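Local coordinates for pmbA-related protein (Thermotoga maritima, PDB 1VL4), which is a putative modulator of DNA gyrase from the PmbA/TldD family, and may act as a metallopeptidase, at the interface of chains A and B. Residues are numbered along the deposited sequence; one frame, centred on the assembly and turned at random. Chains: chain A/B, pmbA-related protein.

Contacts 1 and 2 are neighbouring stretches of the interface between chains A and B, the centres of their C-alpha atoms about 14 Å apart. Both use strand 51-69: B:Asp57 to B:Gly59 in contact 1, then residues 60 and 61 of each chain in contact 2. Both also use the segment that follows it, strand 72-78 in contact 1 and the loop residue 79 just beyond in contact 2. Contact 1 has a twin with the chains exchanged, whereas contact 2 contains both halves and straddles the two-fold. Together they suggest a continuous, strand-based dimer seam, if the deposited pair is the biological one.

Contact 1: the interface of chains A and B. Residues chain A 75-77, 90, 94; chain B 41, 57-59.
The ring of A:Phe76 lies against B:Asp57 and B:Arg41, its CD1 3.7 Å from CG of B:Asp57. Its CE1 comes 4.0 Å from B:Arg41 CZ, the side chains crossing at about a right angle with ring and guanidinium planes 56° apart. A:Phe76 CG is anti to the backbone N (chi1 178°), which turns the ring toward chain B, and CG of A:Glu90 packs on one face near the rim. Beside it the strands join in parallel: A:Arg77 N donates to B:Asp57 O at 3.0 Å, and B:Gly59 N to A:Arg77 O at 2.9 Å.

Further out, the carboxylate of B:Asp57 meets A:Glu90 of helix 84-93 and A:Asn94 of the 3-10 helix 94-96. A:Asn94 ND2 donates to the anti lone pair of its OD2 at 2.9 Å, and also to A:Thr75 O. A:Glu90 OE2 comes within 2.6 Å of the same OD2, a pairing of two carboxylates that would probably need a shared proton. An alanine in place of A:Asn94 would probably leave both B:Asp57 OD2 and A:Thr75 O without their N-H donor and the carboxylate freer to turn. B:Arg41, poorly ordered, flanks the two acids, NH1 in a salt bridge to B:Asp57 OD1 and NH2 reaching weakly, at 3.5 Å, to A:Glu90 OE2. A water links A:Thr75 O to B:Asp57 N and O. The site pairs strand 72-78 of one chain with strand 51-69 of the other, probably stabilising the dimer.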
# COMPACT_ATOMS: atom_id res chain seq x y z
N THR A 75 0.90 -23.27 -6.35
CA THR A 75 -0.09 -22.25 -6.81
C THR A 75 0.50 -21.35 -7.92
O THR A 75 1.62 -20.85 -7.74
CB THR A 75 -0.54 -21.37 -5.61
OG1 THR A 75 -0.99 -22.20 -4.54
CG2 THR A 75 -1.69 -20.38 -5.99
N PHE A 76 -0.28 -21.11 -9.00
CA PHE A 76 0.08 -20.17 -10.10
C PHE A 76 -1.12 -19.22 -10.32
O PHE A 76 -2.28 -19.66 -10.25
CB PHE A 76 0.45 -20.89 -11.38
CG PHE A 76 0.78 -19.96 -12.52
CD1 PHE A 76 1.79 -19.00 -12.38
CD2 PHE A 76 0.05 -19.99 -13.71
CE1 PHE A 76 2.14 -18.11 -13.46
CE2 PHE A 76 0.37 -19.12 -14.77
CZ PHE A 76 1.43 -18.17 -14.64
N ARG A 77 -0.85 -17.92 -10.41
CA ARG A 77 -1.88 -16.90 -10.64
C ARG A 77 -1.68 -16.33 -12.03
O ARG A 77 -0.55 -16.08 -12.49
CB ARG A 77 -1.87 -15.80 -9.57
CG ARG A 77 -2.08 -16.35 -8.14
CD ARG A 77 -2.57 -15.30 -7.14
N GLU A 90 2.98 -25.35 -14.13
CA GLU A 90 3.61 -24.33 -13.30
C GLU A 90 3.22 -24.52 -11.84
O GLU A 90 4.07 -24.52 -10.95
CB GLU A 90 3.20 -22.95 -13.81
CG GLU A 90 3.93 -21.79 -13.18
CD GLU A 90 5.41 -21.67 -13.57
OE1 GLU A 90 5.95 -22.43 -14.39
OE2 GLU A 90 6.05 -20.80 -12.98
N ASN A 94 5.56 -25.81 -8.43
CA ASN A 94 5.66 -25.14 -7.15
C ASN A 94 5.34 -25.99 -5.91
O ASN A 94 5.45 -25.50 -4.78
CB ASN A 94 4.81 -23.88 -7.14
CG ASN A 94 5.33 -22.80 -8.14
OD1 ASN A 94 6.49 -22.82 -8.53
ND2 ASN A 94 4.46 -21.89 -8.52
N ARG B 41 5.59 -10.94 -15.47
CA ARG B 41 5.64 -12.22 -14.78
C ARG B 41 6.63 -12.01 -13.63
O ARG B 41 7.69 -11.40 -13.81
CB ARG B 41 6.14 -13.32 -15.73
CG ARG B 41 5.09 -14.31 -16.31
CD ARG B 41 4.42 -15.24 -15.26
NE ARG B 41 5.39 -15.68 -14.24
CZ ARG B 41 5.88 -16.91 -14.11
NH1 ARG B 41 6.79 -17.13 -13.16
NH2 ARG B 41 5.49 -17.92 -14.88
N ASP B 57 3.92 -16.68 -7.52
CA ASP B 57 4.23 -16.96 -8.92
C ASP B 57 3.01 -16.49 -9.70
O ASP B 57 1.90 -17.04 -9.58
CB ASP B 57 4.57 -18.45 -9.07
CG ASP B 57 5.01 -18.85 -10.46
OD1 ASP B 57 5.27 -17.97 -11.31
OD2 ASP B 57 5.14 -20.07 -10.71
N ALA B 58 3.20 -15.42 -10.46
CA ALA B 58 2.06 -14.71 -10.98
C ALA B 58 2.37 -14.02 -12.30
O ALA B 58 3.47 -13.42 -12.48
CB ALA B 58 1.65 -13.67 -9.93
N GLY B 59 1.40 -14.09 -13.21
CA GLY B 59 1.44 -13.33 -14.46
C GLY B 59 0.31 -12.32 -14.46
O GLY B 59 -0.79 -12.64 -14.02
O HOH W 1 1.41 -18.26 -7.02

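Contact 2: the interface of chains A and B. Residues chain A 59-61, 79; chain B 60-61, 79.
A:Gln79 and B:Gln79 reach past each other at the two-fold, each sending its side-chain amide to the strand 51-69 of the opposite chain. The hydrogen bonds come as a symmetric pair. A:Phe61 N donates to B:Gln79 OE1 at 2.9 Å, and B:Phe61 N donates to A:Gln79 OE1 at 2.8 Å. In both the C=O...N angle is 144°, with the donor tilted out of the carbonyl plane, more so for B:Phe61. Each glutamine has its CG anti to its own carbonyl carbon and a chain extended beyond CG (chi2 171° in A:Gln79), which carries the amide far enough to meet a backbone N-H across the seam.

One polar approach is doubtful: A:Gln79 OE1 sits 3.0 Å from B:Phe61 O, two acceptors closer than expected, possibly a slight error of the model, and the two-fold mate is looser.

Packing comes next. The two amides stack on each other, CD of A:Gln79 to CD of B:Gln79 being 3.6 Å, with their planes 28° apart. Their C=O bonds run nearly antiparallel, so the two dipoles would largely offset one another. On its outer side each amide lies against residue 60 of the partner chain: B:Gln79 OE1 is 3.2 Å from A:Lys60 CA, and A:Gln79 OE1 is 3.3 Å from B:Lys60 CA. The pair of amides is thus held between two strands, which should limit rotation about the final torsion. CB and CG of each lysine lie along the amide; A:Lys60 is not modelled beyond CD, while B:Lys60 runs on extended.

The backbone carbonyls of the glutamines face the phenylalanines of their own chains. A:Gln79 O lies in plane at the edge of the A:Phe61 ring, and B:Gln79 O does the same with B:Phe61. The same two carbonyls share one water, whose oxygen is 2.8 Å from A:Gln79 O and 2.6 Å from B:Gln79 O.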
# COMPACT_ATOMS: atom_id res chain seq x y z
N GLY A 59 -11.76 -2.75 -15.60
CA GLY A 59 -12.14 -4.13 -15.40
C GLY A 59 -10.91 -5.02 -15.18
O GLY A 59 -9.86 -4.83 -15.83
N LYS A 60 -11.04 -5.95 -14.22
CA LYS A 60 -9.92 -6.79 -13.75
C LYS A 60 -10.37 -8.24 -13.68
O LYS A 60 -11.53 -8.51 -13.51
CB LYS A 60 -9.48 -6.35 -12.34
CG LYS A 60 -8.95 -4.93 -12.23
CD LYS A 60 -8.59 -4.60 -10.77
N PHE A 61 -9.42 -9.16 -13.79
CA PHE A 61 -9.70 -10.56 -13.84
C PHE A 61 -8.48 -11.30 -13.31
O PHE A 61 -7.37 -11.06 -13.78
CB PHE A 61 -9.93 -10.88 -15.32
CG PHE A 61 -10.06 -12.29 -15.60
CD1 PHE A 61 -11.15 -12.98 -15.09
CD2 PHE A 61 -9.07 -12.98 -16.31
CE1 PHE A 61 -11.27 -14.35 -15.32
CE2 PHE A 61 -9.18 -14.32 -16.57
CZ PHE A 61 -10.28 -15.02 -16.08
N GLN A 79 -3.79 -13.70 -15.13
CA GLN A 79 -4.85 -12.78 -15.51
C GLN A 79 -5.25 -13.11 -16.97
O GLN A 79 -5.90 -12.33 -17.59
CB GLN A 79 -4.41 -11.31 -15.37
CG GLN A 79 -4.52 -10.81 -13.97
CD GLN A 79 -3.91 -9.46 -13.72
OE1 GLN A 79 -3.43 -8.78 -14.64
NE2 GLN A 79 -3.91 -9.06 -12.45
N LYS B 60 0.59 -11.11 -14.94
CA LYS B 60 -0.40 -10.05 -14.96
C LYS B 60 -0.43 -9.38 -16.33
O LYS B 60 0.57 -9.38 -17.04
CB LYS B 60 -0.08 -9.04 -13.86
CG LYS B 60 -0.15 -9.65 -12.46
CD LYS B 60 0.31 -8.67 -11.39
CE LYS B 60 0.17 -9.31 -9.96
NZ LYS B 60 0.74 -8.41 -8.92
N PHE B 61 -1.55 -8.75 -16.65
CA PHE B 61 -1.72 -8.14 -17.93
C PHE B 61 -2.68 -6.96 -17.76
O PHE B 61 -3.73 -7.14 -17.18
CB PHE B 61 -2.30 -9.23 -18.88
CG PHE B 61 -2.67 -8.72 -20.25
CD1 PHE B 61 -1.68 -8.35 -21.15
CD2 PHE B 61 -4.00 -8.62 -20.64
CE1 PHE B 61 -2.02 -7.86 -22.42
CE2 PHE B 61 -4.35 -8.15 -21.89
CZ PHE B 61 -3.37 -7.78 -22.79
N GLN B 79 -8.21 -6.01 -18.43
CA GLN B 79 -7.20 -7.11 -18.26
C GLN B 79 -7.60 -8.25 -19.18
O GLN B 79 -7.23 -9.40 -18.92
CB GLN B 79 -7.12 -7.58 -16.78
CG GLN B 79 -6.48 -6.50 -15.89
CD GLN B 79 -6.26 -6.83 -14.43
OE1 GLN B 79 -6.89 -7.71 -13.83
NE2 GLN B 79 -5.35 -6.06 -13.82
O HOH W 2 -7.21 -11.75 -20.02